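Local coordinates for esterase (Uncultured bacterium, PDB 5EGN), which probably hydrolyses the lactone ring of N-acyl homoserine lactones, the bacterial quorum-sensing signals, as an esterase of the alpha/beta hydrolase fold, at residues V20-L25 and Q44-I49; W35-F40 and E247-F252. The protein carries 2 engineered substitutions. One frame throughout, in Å; residues are numbered along the deposited sequence.

Interaction 1 (V20-L25 and Q44-I49); sequences VPIVFL and QTNHVI
Asn-46 reaches across to Val-20 and grips its carbonyl. Its side chain can be traced atom by atom. CB of Asn-46 sits 3.8 Å from Ile-22 CD1 and close to Val-20 O; CG of Asn-46 comes to 3.5 Å from the same Ile-22 CD1, placed beside its own backbone N and anti to the carbonyl carbon (chi1 -63°). At the tip the amide splits its work. ND2 of Asn-46 donates to Val-20 O at 2.8 Å, with the carbonyl oxygen lying in the amide plane and the N-H...O angle at 161°, while OD1 takes the hydroxyl of Thr-45. A water bridges Val-20 N and Thr-45 O nearby.

From here the strands 21-25 and 47-51 run parallel, the two ends of a beta-alpha-beta unit in the alpha/beta hydrolase sheet. Ile-22 N binds His-47 O, and Ile-49 N returns a bond of 2.9 Å to Ile-22 O. Phe-24 N then reaches Ile-49 O at 2.8 Å.

On one face Ile-49 CD1 packs 4.0 Å from Val-23 CG2 and also meets Pro-21 CB; Val-78 of helix 68-81 touches Ile-49 there. On the other face, Val-48 CG1 lies at the edge of the Phe-24 ring, 4.1 Å from Phe-24 CE1. The imidazole of His-47 turns away from Pro-21, its NE2 bonded to Ser-15 OG.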
ATOM      1  N   VAL A  20     -10.617  13.489 -14.047  1.00 24.36           N
ATOM      2  CA  VAL A  20     -11.223  12.291 -14.616  1.00 24.43           C
ATOM      3  C   VAL A  20     -10.987  11.107 -13.687  1.00 24.38           C
ATOM      4  O   VAL A  20      -9.845  10.760 -13.399  1.00 24.57           O
ATOM      5  CB  VAL A  20     -10.658  11.980 -16.016  1.00 23.41           C
ATOM      6  CG1 VAL A  20     -11.226  10.675 -16.548  1.00 23.87           C
ATOM      7  CG2 VAL A  20     -10.949  13.126 -16.972  1.00 22.59           C
ATOM      8  N   PRO A  21     -12.074  10.485 -13.210  1.00 24.79           N
ATOM      9  CA  PRO A  21     -12.000   9.428 -12.195  1.00 24.99           C
ATOM     10  C   PRO A  21     -11.380   8.126 -12.699  1.00 24.64           C
ATOM     11  O   PRO A  21     -11.692   7.675 -13.802  1.00 25.22           O
ATOM     12  CB  PRO A  21     -13.471   9.203 -11.812  1.00 25.60           C
ATOM     13  CG  PRO A  21     -14.205  10.406 -12.326  1.00 25.77           C
ATOM     14  CD  PRO A  21     -13.465  10.817 -13.553  1.00 25.36           C
ATOM     15  N   ILE A  22     -10.508   7.536 -11.887  1.00 24.50           N
ATOM     16  CA  ILE A  22      -9.952   6.217 -12.174  1.00 24.50           C
ATOM     17  C   ILE A  22     -10.222   5.272 -11.009  1.00 23.26           C
ATOM     18  O   ILE A  22      -9.807   5.538  -9.882  1.00 22.82           O
ATOM     19  CB  ILE A  22      -8.432   6.268 -12.432  1.00 24.25           C
ATOM     20  CG1 ILE A  22      -8.103   7.227 -13.576  1.00 24.72           C
ATOM     21  CG2 ILE A  22      -7.898   4.873 -12.732  1.00 23.74           C
ATOM     22  CD1 ILE A  22      -6.620   7.357 -13.849  1.00 23.88           C
ATOM     23  N   VAL A  23     -10.911   4.170 -11.275  1.00 23.34           N
ATOM     24  CA  VAL A  23     -11.255   3.236 -10.210  1.00 22.93           C
ATOM     25  C   VAL A  23     -10.394   1.975 -10.238  1.00 22.66           C
ATOM     26  O   VAL A  23     -10.409   1.219 -11.210  1.00 22.51           O
ATOM     27  CB  VAL A  23     -12.737   2.833 -10.279  1.00 23.75           C
ATOM     28  CG1 VAL A  23     -13.054   1.812  -9.206  1.00 22.97           C
ATOM     29  CG2 VAL A  23     -13.624   4.061 -10.122  1.00 23.94           C
ATOM     30  N   PHE A  24      -9.645   1.757  -9.159  1.00 22.50           N
ATOM     31  CA  PHE A  24      -8.796   0.582  -9.019  1.00 22.26           C
ATOM     32  C   PHE A  24      -9.473  -0.517  -8.198  1.00 22.22           C
ATOM     33  O   PHE A  24      -9.892  -0.313  -7.031  1.00 22.60           O
ATOM     34  CB  PHE A  24      -7.450   0.957  -8.391  1.00 21.83           C
ATOM     35  CG  PHE A  24      -6.635   1.918  -9.215  1.00 21.73           C
ATOM     36  CD1 PHE A  24      -6.701   3.280  -8.976  1.00 21.68           C
ATOM     37  CD2 PHE A  24      -5.801   1.459 -10.225  1.00 21.58           C
ATOM     38  CE1 PHE A  24      -5.951   4.168  -9.725  1.00 22.21           C
ATOM     39  CE2 PHE A  24      -5.047   2.342 -10.975  1.00 22.02           C
ATOM     40  CZ  PHE A  24      -5.124   3.698 -10.725  1.00 22.39           C
ATOM     41  N   LEU A  25      -9.570  -1.676  -8.847  1.00 22.70           N
ATOM     42  CA  LEU A  25     -10.212  -2.868  -8.321  1.00 23.51           C
ATOM     43  C   LEU A  25      -9.179  -3.971  -8.151  1.00 23.38           C
ATOM     44  O   LEU A  25      -8.701  -4.536  -9.136  1.00 23.72           O
ATOM     45  CB  LEU A  25     -11.323  -3.328  -9.265  1.00 25.66           C
ATOM     46  CG  LEU A  25     -12.356  -2.262  -9.619  1.00 23.94           C
ATOM     47  CD1 LEU A  25     -13.382  -2.781 -10.616  1.00 26.13           C
ATOM     48  CD2 LEU A  25     -13.023  -1.799  -8.343  1.00 23.71           C
ATOM     49  N   GLN A  44      -2.232  12.767  -9.030  1.00 22.48           N
ATOM     50  CA  GLN A  44      -1.728  14.080  -9.414  1.00 22.63           C
ATOM     51  C   GLN A  44      -2.511  14.646 -10.595  1.00 22.92           C
ATOM     52  O   GLN A  44      -2.644  15.859 -10.738  1.00 22.83           O
ATOM     53  CB  GLN A  44      -0.240  14.007  -9.766  1.00 22.80           C
ATOM     54  CG  GLN A  44       0.654  13.505  -8.646  1.00 22.32           C
ATOM     55  CD  GLN A  44       2.122  13.535  -9.019  1.00 22.50           C
ATOM     56  OE1 GLN A  44       2.782  12.499  -9.081  1.00 22.30           O
ATOM     57  NE2 GLN A  44       2.642  14.730  -9.274  1.00 22.89           N
ATOM     58  N   THR A  45      -3.029  13.755 -11.435  1.00 23.07           N
ATOM     59  CA  THR A  45      -3.727  14.166 -12.648  1.00 23.38           C
ATOM     60  C   THR A  45      -5.187  13.726 -12.664  1.00 24.22           C
ATOM     61  O   THR A  45      -5.978  14.218 -13.467  1.00 23.73           O
ATOM     62  CB  THR A  45      -3.039  13.603 -13.905  1.00 22.79           C
ATOM     63  OG1 THR A  45      -2.891  12.184 -13.777  1.00 22.78           O
ATOM     64  CG2 THR A  45      -1.669  14.234 -14.091  1.00 22.56           C
ATOM     65  N   ASN A  46      -5.541  12.799 -11.781  1.00 23.41           N
ATOM     66  CA  ASN A  46      -6.881  12.227 -11.793  1.00 24.18           C
ATOM     67  C   ASN A  46      -7.519  12.105 -10.417  1.00 24.57           C
ATOM     68  O   ASN A  46      -6.857  12.259  -9.392  1.00 23.94           O
ATOM     69  CB  ASN A  46      -6.853  10.844 -12.449  1.00 23.80           C
ATOM     70  CG  ASN A  46      -6.442  10.899 -13.904  1.00 23.56           C
ATOM     71  OD1 ASN A  46      -5.254  10.910 -14.224  1.00 23.25           O
ATOM     72  ND2 ASN A  46      -7.425  10.926 -14.795  1.00 23.92           N
ATOM     73  N   HIS A  47      -8.818  11.827 -10.417  1.00 24.69           N
ATOM     74  CA  HIS A  47      -9.549  11.491  -9.203  1.00 24.81           C
ATOM     75  C   HIS A  47      -9.457   9.985  -8.975  1.00 24.41           C
ATOM     76  O   HIS A  47     -10.256   9.217  -9.517  1.00 24.12           O
ATOM     77  CB  HIS A  47     -11.008  11.942  -9.312  1.00 25.04           C
ATOM     78  CG  HIS A  47     -11.824  11.665  -8.088  1.00 25.18           C
ATOM     79  ND1 HIS A  47     -13.188  11.872  -8.044  1.00 24.84           N
ATOM     80  CD2 HIS A  47     -11.478  11.200  -6.866  1.00 25.05           C
ATOM     81  CE1 HIS A  47     -13.641  11.546  -6.849  1.00 24.83           C
ATOM     82  NE2 HIS A  47     -12.624  11.134  -6.113  1.00 25.36           N
ATOM     83  N   VAL A  48      -8.477   9.562  -8.185  1.00 24.04           N
ATOM     84  CA  VAL A  48      -8.259   8.140  -7.959  1.00 23.59           C
ATOM     85  C   VAL A  48      -9.137   7.606  -6.833  1.00 23.00           C
ATOM     86  O   VAL A  48      -9.267   8.211  -5.762  1.00 23.26           O
ATOM     87  CB  VAL A  48      -6.774   7.825  -7.654  1.00 23.22           C
ATOM     88  CG1 VAL A  48      -5.904   8.191  -8.842  1.00 23.19           C
ATOM     89  CG2 VAL A  48      -6.300   8.539  -6.403  1.00 24.84           C
ATOM     90  N   ILE A  49      -9.749   6.463  -7.120  1.00 22.25           N
ATOM     91  CA  ILE A  49     -10.640   5.763  -6.209  1.00 22.89           C
ATOM     92  C   ILE A  49     -10.196   4.314  -6.132  1.00 22.30           C
ATOM     93  O   ILE A  49     -10.286   3.599  -7.116  1.00 21.65           O
ATOM     94  CB  ILE A  49     -12.104   5.819  -6.693  1.00 23.16           C
ATOM     95  CG1 ILE A  49     -12.544   7.268  -6.921  1.00 23.69           C
ATOM     96  CG2 ILE A  49     -13.024   5.084  -5.723  1.00 22.84           C
ATOM     97  CD1 ILE A  49     -13.554   7.418  -8.041  1.00 24.28           C
TER
HETATM   98  O   HOH W   1      -8.303  14.198 -14.980  1.00 23.39           O

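Interaction 2 (W35-F40 and E247-F252); sequences WYFQTF and ERPSEF
Pro-249, Phe-252 and Gln-38 bring most of the buried surface to this contact. Pro-249 sits in the first turn of helix 249-257, and its CB lies 3.9 Å from Phe-37 CB, the two side chains side by side and pointing the same way. One turn on, Phe-252 extends its ring with CG anti to the backbone N (chi1 -179°), and Gln-38 crosses it at about a right angle: CG of Gln-38 is 3.8 Å from Phe-252 CD2, and the amide plane stands 81° from the ring plane. The glutamine chain bends at chi2 (75°), leaving CD of Gln-38 4.1 Å from Phe-252 CD2.

Here the short, weakly bonded helix 36-39, on the crossover between strands 21-25 and 47-51 of the alpha/beta hydrolase fold, packs against the last helix of the chain. The amide end of Gln-38 finds its polar partners beside the contact, NE2 donating to Gln-245 O and to Asn-253 OD1. Asn-253 ND2 also bonds Phe-37 O, a further tie between the two helices.

Farther in, Trp-35 CZ3 meets Phe-252 CE2 at 4.3 Å, and both rings rest on Val-90 of the central sheet.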
ATOM      1  N   TRP A  35      -2.353  -1.241  -5.016  1.00 20.64           N
ATOM      2  CA  TRP A  35      -2.283  -0.153  -5.987  1.00 20.79           C
ATOM      3  C   TRP A  35      -1.394   1.005  -5.531  1.00 20.39           C
ATOM      4  O   TRP A  35      -1.496   2.111  -6.076  1.00 20.42           O
ATOM      5  CB  TRP A  35      -3.689   0.370  -6.285  1.00 21.13           C
ATOM      6  CG  TRP A  35      -4.602  -0.662  -6.863  1.00 21.32           C
ATOM      7  CD1 TRP A  35      -5.703  -1.204  -6.271  1.00 21.66           C
ATOM      8  CD2 TRP A  35      -4.489  -1.285  -8.150  1.00 21.35           C
ATOM      9  NE1 TRP A  35      -6.289  -2.118  -7.111  1.00 22.09           N
ATOM     10  CE2 TRP A  35      -5.562  -2.188  -8.271  1.00 22.40           C
ATOM     11  CE3 TRP A  35      -3.586  -1.163  -9.212  1.00 21.72           C
ATOM     12  CZ2 TRP A  35      -5.760  -2.967  -9.410  1.00 22.53           C
ATOM     13  CZ3 TRP A  35      -3.784  -1.939 -10.345  1.00 22.01           C
ATOM     14  CH2 TRP A  35      -4.863  -2.828 -10.433  1.00 22.55           C
ATOM     15  N   TYR A  36      -0.523   0.746  -4.554  1.00 20.29           N
ATOM     16  CA  TYR A  36       0.287   1.792  -3.925  1.00 20.10           C
ATOM     17  C   TYR A  36       1.085   2.607  -4.936  1.00 19.97           C
ATOM     18  O   TYR A  36       1.166   3.828  -4.831  1.00 19.98           O
ATOM     19  CB  TYR A  36       1.242   1.190  -2.877  1.00 19.94           C
ATOM     20  CG  TYR A  36       2.122   2.229  -2.208  1.00 19.60           C
ATOM     21  CD1 TYR A  36       1.582   3.150  -1.318  1.00 19.16           C
ATOM     22  CD2 TYR A  36       3.481   2.309  -2.488  1.00 20.04           C
ATOM     23  CE1 TYR A  36       2.370   4.115  -0.720  1.00 19.83           C
ATOM     24  CE2 TYR A  36       4.278   3.275  -1.890  1.00 20.48           C
ATOM     25  CZ  TYR A  36       3.715   4.171  -1.009  1.00 20.33           C
ATOM     26  OH  TYR A  36       4.496   5.131  -0.412  1.00 19.90           O
ATOM     27  N   PHE A  37       1.663   1.936  -5.923  1.00 20.21           N
ATOM     28  CA  PHE A  37       2.501   2.634  -6.889  1.00 20.45           C
ATOM     29  C   PHE A  37       1.696   3.312  -7.995  1.00 20.89           C
ATOM     30  O   PHE A  37       2.245   4.099  -8.765  1.00 21.13           O
ATOM     31  CB  PHE A  37       3.514   1.676  -7.513  1.00 20.77           C
ATOM     32  CG  PHE A  37       4.518   1.134  -6.541  1.00 20.27           C
ATOM     33  CD1 PHE A  37       5.517   1.943  -6.025  1.00 20.63           C
ATOM     34  CD2 PHE A  37       4.466  -0.191  -6.147  1.00 20.67           C
ATOM     35  CE1 PHE A  37       6.444   1.438  -5.128  1.00 21.04           C
ATOM     36  CE2 PHE A  37       5.387  -0.701  -5.254  1.00 20.56           C
ATOM     37  CZ  PHE A  37       6.378   0.113  -4.744  1.00 20.15           C
ATOM     38  N   GLN A  38       0.403   3.013  -8.073  1.00 21.39           N
ATOM     39  CA  GLN A  38      -0.461   3.636  -9.069  1.00 21.30           C
ATOM     40  C   GLN A  38      -1.271   4.775  -8.463  1.00 21.10           C
ATOM     41  O   GLN A  38      -1.432   5.832  -9.071  1.00 21.00           O
ATOM     42  CB  GLN A  38      -1.409   2.607  -9.689  1.00 21.25           C
ATOM     43  CG  GLN A  38      -0.755   1.656 -10.678  1.00 22.46           C
ATOM     44  CD  GLN A  38       0.094   0.598 -10.005  1.00 21.70           C
ATOM     45  OE1 GLN A  38      -0.329  -0.030  -9.036  1.00 20.62           O
ATOM     46  NE2 GLN A  38       1.302   0.395 -10.518  1.00 22.89           N
ATOM     47  N   THR A  39      -1.762   4.538  -7.250  1.00 21.16           N
ATOM     48  CA  THR A  39      -2.722   5.414  -6.586  1.00 21.10           C
ATOM     49  C   THR A  39      -2.330   6.890  -6.566  1.00 21.21           C
ATOM     50  O   THR A  39      -3.121   7.752  -6.943  1.00 21.70           O
ATOM     51  CB  THR A  39      -2.951   4.959  -5.132  1.00 20.26           C
ATOM     52  OG1 THR A  39      -3.480   3.628  -5.127  1.00 20.49           O
ATOM     53  CG2 THR A  39      -3.923   5.888  -4.424  1.00 20.93           C
ATOM     54  N   PHE A  40      -1.108   7.176  -6.136  1.00 20.83           N
ATOM     55  CA  PHE A  40      -0.700   8.555  -5.886  1.00 21.35           C
ATOM     56  C   PHE A  40      -0.105   9.290  -7.097  1.00 21.80           C
ATOM     57  O   PHE A  40      -0.348  10.487  -7.254  1.00 22.56           O
ATOM     58  CB  PHE A  40       0.275   8.586  -4.706  1.00 20.84           C
ATOM     59  CG  PHE A  40      -0.301   8.008  -3.445  1.00 21.04           C
ATOM     60  CD1 PHE A  40      -1.114   8.775  -2.628  1.00 21.56           C
ATOM     61  CD2 PHE A  40      -0.054   6.693  -3.091  1.00 20.59           C
ATOM     62  CE1 PHE A  40      -1.659   8.246  -1.473  1.00 21.20           C
ATOM     63  CE2 PHE A  40      -0.596   6.157  -1.937  1.00 20.98           C
ATOM     64  CZ  PHE A  40      -1.400   6.935  -1.127  1.00 21.00           C
ATOM     65  N   GLU A 247       5.020  -5.962 -10.526  1.00 24.65           N
ATOM     66  CA  GLU A 247       6.222  -6.534 -11.124  1.00 25.37           C
ATOM     67  C   GLU A 247       7.019  -5.485 -11.899  1.00 26.05           C
ATOM     68  O   GLU A 247       8.242  -5.410 -11.779  1.00 26.32           O
ATOM     69  CB  GLU A 247       5.855  -7.711 -12.030  1.00 25.07           C
ATOM     70  CG  GLU A 247       5.271  -8.900 -11.269  1.00 24.69           C
ATOM     71  CD  GLU A 247       4.984 -10.088 -12.165  1.00 26.28           C
ATOM     72  OE1 GLU A 247       3.809 -10.508 -12.234  1.00 25.82           O
ATOM     73  OE2 GLU A 247       5.933 -10.610 -12.787  1.00 26.37           O
ATOM     74  N   ARG A 248       6.325  -4.685 -12.701  1.00 26.35           N
ATOM     75  CA  ARG A 248       6.952  -3.568 -13.405  1.00 27.22           C
ATOM     76  C   ARG A 248       6.058  -2.333 -13.325  1.00 26.62           C
ATOM     77  O   ARG A 248       5.467  -1.928 -14.325  1.00 28.34           O
ATOM     78  CB  ARG A 248       7.232  -3.926 -14.869  1.00 30.74           C
ATOM     79  CG  ARG A 248       8.037  -5.203 -15.063  1.00 32.30           C
ATOM     80  CD  ARG A 248       8.485  -5.376 -16.505  1.00 39.84           C
ATOM     81  NE  ARG A 248       9.490  -4.387 -16.884  1.00 38.66           N
ATOM     82  CZ  ARG A 248      10.789  -4.512 -16.632  1.00 41.42           C
ATOM     83  NH1 ARG A 248      11.245  -5.583 -15.996  1.00 40.71           N
ATOM     84  NH2 ARG A 248      11.634  -3.563 -17.012  1.00 41.05           N
ATOM     85  N   PRO A 249       5.963  -1.728 -12.128  1.00 26.13           N
ATOM     86  CA  PRO A 249       5.002  -0.663 -11.808  1.00 26.27           C
ATOM     87  C   PRO A 249       5.035   0.548 -12.743  1.00 27.51           C
ATOM     88  O   PRO A 249       3.976   0.983 -13.193  1.00 32.14           O
ATOM     89  CB  PRO A 249       5.407  -0.250 -10.390  1.00 24.60           C
ATOM     90  CG  PRO A 249       6.067  -1.455  -9.822  1.00 23.71           C
ATOM     91  CD  PRO A 249       6.816  -2.054 -10.971  1.00 24.86           C
ATOM     92  N   SER A 250       6.219   1.083 -13.022  1.00 27.47           N
ATOM     93  CA  SER A 250       6.341   2.276 -13.859  1.00 28.58           C
ATOM     94  C   SER A 250       5.845   2.042 -15.286  1.00 30.75           C
ATOM     95  O   SER A 250       5.211   2.914 -15.883  1.00 32.92           O
ATOM     96  CB  SER A 250       7.790   2.765 -13.884  1.00 28.03           C
ATOM     97  OG  SER A 250       8.139   3.391 -12.663  1.00 29.97           O
ATOM     98  N   GLU A 251       6.132   0.863 -15.830  1.00 31.10           N
ATOM     99  CA  GLU A 251       5.686   0.523 -17.176  1.00 32.98           C
ATOM    100  C   GLU A 251       4.168   0.380 -17.240  1.00 31.22           C
ATOM    101  O   GLU A 251       3.534   0.829 -18.201  1.00 32.33           O
ATOM    102  CB  GLU A 251       6.366  -0.759 -17.656  1.00 32.91           C
ATOM    103  CG  GLU A 251       7.858  -0.596 -17.888  1.00 35.84           C
ATOM    104  CD  GLU A 251       8.498  -1.840 -18.461  1.00 43.47           C
ATOM    105  OE1 GLU A 251       7.814  -2.567 -19.212  1.00 37.63           O
ATOM    106  OE2 GLU A 251       9.683  -2.093 -18.158  1.00 38.95           O
ATOM    107  N   PHE A 252       3.586  -0.241 -16.216  1.00 30.04           N
ATOM    108  CA  PHE A 252       2.133  -0.299 -16.101  1.00 29.75           C
ATOM    109  C   PHE A 252       1.566   1.114 -16.033  1.00 30.30           C
ATOM    110  O   PHE A 252       0.522   1.401 -16.617  1.00 31.12           O
ATOM    111  CB  PHE A 252       1.705  -1.099 -14.867  1.00 27.63           C
ATOM    112  CG  PHE A 252       0.212  -1.212 -14.709  1.00 26.61           C
ATOM    113  CD1 PHE A 252      -0.484  -2.242 -15.319  1.00 25.99           C
ATOM    114  CD2 PHE A 252      -0.496  -0.285 -13.959  1.00 26.09           C
ATOM    115  CE1 PHE A 252      -1.853  -2.349 -15.184  1.00 25.91           C
ATOM    116  CE2 PHE A 252      -1.867  -0.386 -13.822  1.00 26.92           C
ATOM    117  CZ  PHE A 252      -2.545  -1.420 -14.434  1.00 25.56           C
TER

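Overall arrangement
The two contacts interleave along the chain: strand 21-25, then 35-40, then strand 47-51 and, about 200 residues later, 247-252. Interaction 1 pairs the two strands of a beta-alpha-beta unit; interaction 2 takes the short helix of that unit's crossover and sets it against helix 249-257. Their centres lie 13 Å apart, yet they touch directly. Phe-24 CB is 3.5 Å from Trp-35 CD1, and Val-48 CG2 packs on Thr-39 O. The crossover helix and helix 249-257 thus lie next to each other, with Trp-35 and Phe-252 both reaching the sheet at Val-90. Trp-35 and Phe-24 both come near, without touching, the Gly-91, Ser-93, Gly-95 turn, probably the nucleophile elbow of this fold.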